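Side-chain contact in type II secretion ATPase XpsE (Xanthomonas campestris, PDB 2D28), which is the ATPase of a bacterial type II secretion system, present here as its N-terminal domain: residues Phe94-Val99 and Asp116-Ala121. The protein carries 1 engineered substitution. Sequence-based numbering, arbitrary orientation.
Sequences FHLCPV and DYAIDA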
loop_
_atom_site.group_PDB
_atom_site.type_symbol
_atom_site.label_atom_id
_atom_site.label_comp_id
_atom_site.label_asym_id
_atom_site.label_seq_id
_atom_site.Cartn_x
_atom_site.Cartn_y
_atom_site.Cartn_z
ATOM N N PHE A 94 3.045 -8.117 -2.985
ATOM C CA PHE A 94 3.197 -6.644 -2.836
ATOM C C PHE A 94 2.001 -5.980 -2.118
ATOM O O PHE A 94 2.055 -4.727 -1.790
ATOM C CB PHE A 94 3.473 -6.044 -4.213
ATOM C CG PHE A 94 4.892 -6.320 -4.693
ATOM C CD1 PHE A 94 5.991 -5.583 -4.169
ATOM C CD2 PHE A 94 5.135 -7.357 -5.545
ATOM C CE1 PHE A 94 7.288 -5.884 -4.597
ATOM C CE2 PHE A 94 6.466 -7.689 -5.926
ATOM C CZ PHE A 94 7.522 -6.926 -5.458
ATOM N N HIS A 95 0.931 -6.772 -1.927
ATOM C CA HIS A 95 -0.332 -6.346 -1.282
ATOM C C HIS A 95 -0.900 -5.174 -2.031
ATOM O O HIS A 95 -1.009 -4.049 -1.507
ATOM C CB HIS A 95 -0.132 -5.955 0.190
ATOM C CG HIS A 95 0.534 -7.013 1.012
ATOM N ND1 HIS A 95 -0.151 -8.076 1.569
ATOM C CD2 HIS A 95 1.853 -7.262 1.215
ATOM C CE1 HIS A 95 0.727 -8.887 2.164
ATOM N NE2 HIS A 95 1.943 -8.405 1.968
ATOM N N LEU A 96 -1.199 -5.371 -3.310
ATOM C CA LEU A 96 -1.834 -4.305 -4.077
ATOM C C LEU A 96 -2.717 -5.050 -5.113
ATOM O O LEU A 96 -2.555 -6.260 -5.327
ATOM C CB LEU A 96 -0.784 -3.483 -4.779
ATOM C CG LEU A 96 0.365 -4.149 -5.510
ATOM C CD1 LEU A 96 -0.050 -4.597 -6.893
ATOM C CD2 LEU A 96 1.542 -3.181 -5.689
ATOM N N CYS A 97 -3.664 -4.359 -5.685
ATOM C CA CYS A 97 -4.742 -4.982 -6.461
ATOM C C CYS A 97 -5.395 -4.017 -7.457
ATOM O O CYS A 97 -5.865 -2.974 -7.057
ATOM C CB CYS A 97 -5.823 -5.510 -5.507
ATOM S SG CYS A 97 -6.975 -6.639 -6.421
ATOM N N PRO A 98 -5.396 -4.313 -8.753
ATOM C CA PRO A 98 -6.125 -3.484 -9.677
ATOM C C PRO A 98 -7.632 -3.586 -9.365
ATOM O O PRO A 98 -8.169 -4.723 -9.199
ATOM C CB PRO A 98 -5.791 -4.103 -11.024
ATOM C CG PRO A 98 -4.546 -4.824 -10.771
ATOM C CD PRO A 98 -4.741 -5.447 -9.432
ATOM N N VAL A 99 -8.305 -2.447 -9.301
ATOM C CA VAL A 99 -9.748 -2.421 -8.945
ATOM C C VAL A 99 -10.670 -1.779 -9.970
ATOM O O VAL A 99 -11.913 -1.790 -9.782
ATOM C CB VAL A 99 -10.021 -1.837 -7.553
ATOM C CG1 VAL A 99 -9.394 -2.712 -6.526
ATOM C CG2 VAL A 99 -9.491 -0.392 -7.384
ATOM N N ASP A 116 8.365 2.807 -4.220
ATOM C CA ASP A 116 8.546 3.177 -5.588
ATOM C C ASP A 116 9.014 1.968 -6.457
ATOM O O ASP A 116 8.697 1.919 -7.624
ATOM C CB ASP A 116 9.502 4.377 -5.705
ATOM C CG ASP A 116 10.844 4.105 -5.170
ATOM O OD1 ASP A 116 10.984 4.148 -3.922
ATOM O OD2 ASP A 116 11.834 3.848 -5.928
ATOM N N TYR A 117 9.677 0.988 -5.856
ATOM C CA TYR A 117 10.057 -0.244 -6.594
ATOM C C TYR A 117 8.823 -1.005 -7.071
ATOM O O TYR A 117 8.669 -1.340 -8.242
ATOM C CB TYR A 117 10.929 -1.156 -5.681
ATOM C CG TYR A 117 11.284 -2.463 -6.340
ATOM C CD1 TYR A 117 12.371 -2.555 -7.241
ATOM C CD2 TYR A 117 10.430 -3.539 -6.249
ATOM C CE1 TYR A 117 12.634 -3.782 -7.906
ATOM C CE2 TYR A 117 10.683 -4.721 -6.896
ATOM C CZ TYR A 117 11.796 -4.832 -7.741
ATOM O OH TYR A 117 11.989 -6.030 -8.412
ATOM N N ALA A 118 7.868 -1.201 -6.170
ATOM C CA ALA A 118 6.663 -1.891 -6.506
ATOM C C ALA A 118 5.819 -1.153 -7.524
ATOM O O ALA A 118 5.289 -1.753 -8.449
ATOM C CB ALA A 118 5.853 -2.164 -5.241
ATOM N N ILE A 119 5.658 0.150 -7.312
ATOM C CA ILE A 119 4.872 0.931 -8.212
ATOM C C ILE A 119 5.494 0.947 -9.592
ATOM O O ILE A 119 4.743 0.863 -10.538
ATOM C CB ILE A 119 4.740 2.410 -7.679
ATOM C CG1 ILE A 119 3.827 2.438 -6.465
ATOM C CG2 ILE A 119 4.341 3.462 -8.781
ATOM C CD1 ILE A 119 4.051 3.592 -5.561
ATOM N N ASP A 120 6.817 1.189 -9.679
ATOM C CA ASP A 120 7.491 1.179 -10.980
ATOM C C ASP A 120 7.402 -0.207 -11.661
ATOM O O ASP A 120 7.201 -0.289 -12.870
ATOM C CB ASP A 120 8.911 1.726 -10.868
ATOM C CG ASP A 120 8.944 3.207 -10.617
ATOM O OD1 ASP A 120 7.846 3.864 -10.613
ATOM O OD2 ASP A 120 10.007 3.759 -10.269
ATOM N N ALA A 121 7.430 -1.281 -10.877
ATOM C CA ALA A 121 7.141 -2.645 -11.395
ATOM C C ALA A 121 5.754 -2.759 -12.034
ATOM O O ALA A 121 5.602 -3.300 -13.176
ATOM C CB ALA A 121 7.352 -3.681 -10.276
#
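Phe94 sets the CD1-CE1 side of its ring obliquely against the methyl group of Ala118, with CD1 3.6 Å from Ala118 CB and CE1 of the same ring 4.0 Å from that methyl. The ring stands there because CG sits anti to the carbonyl carbon (chi1 -74°), which carries it off the last turn of helix 88-94 toward helix 116-126. Its far end, CZ, comes to 4.1 Å from CE2 of Tyr117, meeting the tyrosine ring at the edge, near its plane; the two side chains cross at a slant. With CG anti to its own backbone N (chi1 177°), the Tyr117 side chain projects outward from the helix, tilted toward its C-terminal end, and brings CE2 up to the Phe94 ring. Leu96, the first residue of the strand, adds a looser touch from CD2 to Ala118 CB at 4.5 Å. Ala118 is therefore met by both an aromatic and an aliphatic neighbour, and the backbones pass with Phe94 CA and Ala118 CA 6.9 Å apart.

The contact joins the junction between helix 88-94 and strand 96-102 to the first turns of the helix that follows the hairpin 96-110, within the MshEN domain. Phe90 extends the apolar patch, its ring meeting that of Phe94 while its side chain also touches Leu96 and Ala121. On the other face of the strand, Cys97 packs against helix 137-147. With carbon alone meeting carbon across the two segments, the attachment rests on van der Waals packing and apolar burial, grading from buried Leu96 and Ala118 to exposed Tyr117.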